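Local structure of extracellular solute-binding protein family 1 (Alicyclobacillus acidocaldarius subsp. acidocaldarius, 4OVJ) at residues A81-I92 with S295-K305. The protein probably captures an extracellular solute and presents it to a membrane transporter, as bacterial solute-binding proteins of family 1 do. Numbering follows the deposited sequence. Where two conformers were deposited one is given.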
# COMPACT_ATOMS: atom_id res chain seq x y z
N ALA A 81 -26.86 0.22 10.50
CA ALA A 81 -25.70 0.56 9.68
C ALA A 81 -25.75 2.00 9.20
O ALA A 81 -26.80 2.49 8.83
CB ALA A 81 -25.61 -0.36 8.47
N PRO A 82 -24.60 2.68 9.18
CA PRO A 82 -24.59 3.99 8.52
C PRO A 82 -24.75 3.84 7.02
O PRO A 82 -24.37 2.80 6.46
CB PRO A 82 -23.20 4.56 8.83
CG PRO A 82 -22.40 3.44 9.35
CD PRO A 82 -23.27 2.25 9.63
N ASP A 83 -25.27 4.87 6.37
CA ASP A 83 -25.43 4.86 4.91
C ASP A 83 -24.13 4.70 4.17
O ASP A 83 -24.07 4.01 3.16
CB ASP A 83 -26.12 6.12 4.43
CG ASP A 83 -27.51 6.27 4.99
OD1 ASP A 83 -28.37 5.41 4.69
OD2 ASP A 83 -27.73 7.22 5.76
N ILE A 84 -23.09 5.40 4.63
CA ILE A 84 -21.75 5.27 4.07
C ILE A 84 -20.82 4.77 5.17
O ILE A 84 -20.86 5.26 6.30
CB ILE A 84 -21.23 6.60 3.51
CG1 ILE A 84 -22.15 7.12 2.39
CG2 ILE A 84 -19.80 6.43 2.99
CD1 ILE A 84 -23.21 8.08 2.88
N MSE A 85 -20.00 3.79 4.82
CA MSE A 85 -19.13 3.11 5.77
C MSE A 85 -17.75 3.10 5.20
O MSE A 85 -17.52 2.63 4.09
CB MSE A 85 -19.54 1.65 5.94
CG MSE A 85 -20.66 1.46 6.96
SE MSE A 85 -21.30 -0.42 6.92
CE MSE A 85 -22.61 -0.16 5.47
N GLN A 86 -16.79 3.61 5.97
CA GLN A 86 -15.40 3.36 5.65
C GLN A 86 -15.15 1.87 5.92
O GLN A 86 -15.64 1.32 6.92
CB GLN A 86 -14.49 4.26 6.47
CG GLN A 86 -13.08 4.41 5.94
CD GLN A 86 -12.37 5.49 6.71
OE1 GLN A 86 -12.51 6.68 6.43
NE2 GLN A 86 -11.64 5.10 7.71
N MSE A 87 -14.47 1.20 5.00
CA MSE A 87 -14.31 -0.24 5.03
C MSE A 87 -12.86 -0.58 4.83
O MSE A 87 -12.10 0.19 4.23
CB MSE A 87 -15.21 -0.82 3.95
CG MSE A 87 -15.22 -2.34 3.80
SE MSE A 87 -15.80 -3.28 5.43
CE MSE A 87 -17.34 -2.21 6.04
N ASP A 88 -12.46 -1.73 5.36
CA ASP A 88 -11.10 -2.21 5.25
C ASP A 88 -11.05 -3.52 4.46
O ASP A 88 -11.99 -4.33 4.49
CB ASP A 88 -10.48 -2.45 6.62
CG ASP A 88 -8.98 -2.74 6.52
OD1 ASP A 88 -8.20 -1.79 6.26
OD2 ASP A 88 -8.58 -3.91 6.70
N TYR A 89 -9.94 -3.73 3.77
CA TYR A 89 -9.71 -4.94 2.97
C TYR A 89 -9.91 -6.22 3.77
O TYR A 89 -10.42 -7.21 3.24
CB TYR A 89 -8.30 -4.89 2.36
CG TYR A 89 -8.06 -5.85 1.22
CD1 TYR A 89 -8.96 -5.97 0.17
CD2 TYR A 89 -6.90 -6.62 1.18
CE1 TYR A 89 -8.73 -6.84 -0.88
CE2 TYR A 89 -6.66 -7.50 0.14
CZ TYR A 89 -7.58 -7.61 -0.89
OH TYR A 89 -7.33 -8.49 -1.92
N GLU A 90 -9.53 -6.21 5.05
CA GLU A 90 -9.69 -7.37 5.94
C GLU A 90 -11.15 -7.81 6.14
O GLU A 90 -11.43 -9.00 6.34
CB GLU A 90 -9.07 -7.04 7.31
CG GLU A 90 -9.27 -8.13 8.37
CD GLU A 90 -8.52 -7.88 9.67
OE1 GLU A 90 -7.94 -6.79 9.85
OE2 GLU A 90 -8.53 -8.80 10.52
N TYR A 91 -12.07 -6.85 6.11
CA TYR A 91 -13.46 -7.10 6.48
C TYR A 91 -14.48 -7.03 5.35
O TYR A 91 -15.65 -7.42 5.53
CB TYR A 91 -13.87 -6.11 7.56
CG TYR A 91 -13.16 -6.34 8.89
CD1 TYR A 91 -13.27 -7.54 9.56
CD2 TYR A 91 -12.39 -5.35 9.45
CE1 TYR A 91 -12.63 -7.74 10.77
CE2 TYR A 91 -11.75 -5.53 10.66
CZ TYR A 91 -11.87 -6.72 11.32
OH TYR A 91 -11.22 -6.89 12.51
N ILE A 92 -14.06 -6.58 4.18
CA ILE A 92 -15.02 -6.32 3.11
C ILE A 92 -15.71 -7.61 2.66
O ILE A 92 -16.91 -7.59 2.39
CB ILE A 92 -14.38 -5.54 1.94
CG1 ILE A 92 -15.47 -5.07 0.97
CG2 ILE A 92 -13.30 -6.36 1.24
CD1 ILE A 92 -14.99 -4.00 0.01
N SER A 295 -5.60 1.72 0.72
CA SER A 295 -5.47 2.05 2.14
C SER A 295 -6.74 1.65 2.89
O SER A 295 -6.69 1.10 3.99
CB SER A 295 -5.23 3.54 2.30
OG SER A 295 -4.07 3.90 1.58
N GLN A 296 -7.86 1.99 2.29
CA GLN A 296 -9.19 1.80 2.85
C GLN A 296 -10.15 1.91 1.69
O GLN A 296 -9.73 2.15 0.57
CB GLN A 296 -9.57 2.86 3.89
CG GLN A 296 -8.47 3.52 4.69
CD GLN A 296 -8.98 4.68 5.50
OE1 GLN A 296 -9.88 5.42 5.06
NE2 GLN A 296 -8.42 4.87 6.68
N PHE A 297 -11.44 1.73 1.97
CA PHE A 297 -12.49 1.78 0.97
C PHE A 297 -13.65 2.62 1.46
O PHE A 297 -13.91 2.68 2.66
CB PHE A 297 -13.08 0.39 0.69
CG PHE A 297 -12.12 -0.60 0.13
CD1 PHE A 297 -11.23 -1.26 0.95
CD2 PHE A 297 -12.14 -0.92 -1.23
CE1 PHE A 297 -10.33 -2.17 0.44
CE2 PHE A 297 -11.25 -1.85 -1.74
CZ PHE A 297 -10.34 -2.46 -0.91
N TRP A 298 -14.38 3.21 0.52
CA TRP A 298 -15.72 3.72 0.77
C TRP A 298 -16.72 2.66 0.34
O TRP A 298 -16.65 2.17 -0.79
CB TRP A 298 -16.02 5.00 -0.01
CG TRP A 298 -15.06 6.11 0.17
CD1 TRP A 298 -14.43 6.79 -0.83
CD2 TRP A 298 -14.60 6.70 1.39
NE1 TRP A 298 -13.63 7.76 -0.32
CE2 TRP A 298 -13.70 7.73 1.05
CE3 TRP A 298 -14.85 6.46 2.75
CZ2 TRP A 298 -13.06 8.50 2.00
CZ3 TRP A 298 -14.21 7.24 3.69
CH2 TRP A 298 -13.33 8.25 3.31
N SER A 299 -17.67 2.34 1.22
CA SER A 299 -18.74 1.41 0.93
C SER A 299 -20.08 2.07 1.31
O SER A 299 -20.13 3.00 2.13
CB SER A 299 -18.55 0.12 1.71
OG SER A 299 -17.41 -0.63 1.28
N ILE A 300 -21.15 1.58 0.72
CA ILE A 300 -22.49 2.07 0.98
C ILE A 300 -23.34 0.92 1.52
O ILE A 300 -23.24 -0.21 1.05
CB ILE A 300 -23.12 2.66 -0.30
CG1 ILE A 300 -22.30 3.86 -0.78
CG2 ILE A 300 -24.58 3.09 -0.07
CD1 ILE A 300 -22.71 4.40 -2.13
N TYR A 301 -24.19 1.22 2.49
CA TYR A 301 -25.11 0.24 3.06
C TYR A 301 -26.07 -0.28 2.00
O TYR A 301 -26.70 0.51 1.30
CB TYR A 301 -25.90 0.89 4.19
CG TYR A 301 -26.82 -0.01 4.98
CD1 TYR A 301 -26.50 -1.33 5.24
CD2 TYR A 301 -27.99 0.51 5.53
CE1 TYR A 301 -27.35 -2.13 6.00
CE2 TYR A 301 -28.83 -0.27 6.30
CZ TYR A 301 -28.51 -1.59 6.53
OH TYR A 301 -29.36 -2.36 7.29
N SER A 302 -26.21 -1.60 1.92
CA SER A 302 -27.09 -2.20 0.91
C SER A 302 -28.52 -1.71 1.05
O SER A 302 -29.25 -1.65 0.07
CB SER A 302 -27.08 -3.72 1.04
OG SER A 302 -27.44 -4.11 2.36
N LYS A 303 -28.93 -1.38 2.27
CA LYS A 303 -30.32 -1.00 2.54
C LYS A 303 -30.51 0.48 2.77
O LYS A 303 -31.53 0.90 3.32
CB LYS A 303 -30.85 -1.79 3.73
CG LYS A 303 -30.82 -3.29 3.50
CD LYS A 303 -31.35 -4.00 4.73
CE LYS A 303 -30.93 -5.45 4.79
NZ LYS A 303 -31.35 -6.00 6.11
N THR A 304 -29.55 1.29 2.32
CA THR A 304 -29.71 2.72 2.45
C THR A 304 -31.00 3.17 1.74
O THR A 304 -31.34 2.68 0.67
CB THR A 304 -28.52 3.53 1.90
OG1 THR A 304 -28.79 4.91 2.10
CG2 THR A 304 -28.28 3.30 0.41
N LYS A 305 -31.72 4.09 2.37
CA LYS A 305 -32.89 4.69 1.75
C LYS A 305 -32.54 5.67 0.64
O LYS A 305 -33.41 6.04 -0.16
CB LYS A 305 -33.73 5.40 2.82
CG LYS A 305 -34.28 4.42 3.84
CD LYS A 305 -35.05 5.10 4.95
CE LYS A 305 -35.54 4.08 5.96
NZ LYS A 305 -35.90 4.73 7.25
O HOH W 1 -31.01 4.94 4.98
O HOH W 2 -8.98 6.77 8.63
O HOH W 3 -8.12 -1.52 3.43
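Tyr301 lays one ring face over Ala81, whose CB sits 3.4 Å from the ring centroid, almost on the ring normal, while the backbone N of Lys303 lies over the opposite face. With CG anti to the backbone N (chi1 -175°), the ring extends to Ala81. A serine in place of Tyr301 would probably strip Ala81 CB of its aromatic cover and open a gap between it and the Lys303 backbone. Between here and Phe297 the strands are tightly laced: Met85 N donates to Ser299 O (2.8 Å, 174°), Ser299 N returns the bond to Met85 O, and Met87 and Phe297 repeat the exchange. Ile92 CD1 lies over a face of the Phe297 ring. Beyond them the Gln86 and Gln296 amides, planes 41° apart, form a buried polar cluster: Arg331 binds both OE1 atoms, and a water is held by Gln296 NE2 and more distantly by Gln86 NE2, which also donates to Trp32 O. The looser, solvent side is at Asp83, where Thr304 OG1 donates to OD1 (2.7 Å) from above the carboxylate plane and a water links OD1 to Lys305 N. Strand 84-87, parallel to 25-31 but antiparallel to 293-300, gives the mixed sheet characteristic of a periplasmic-binding-protein-like lobe.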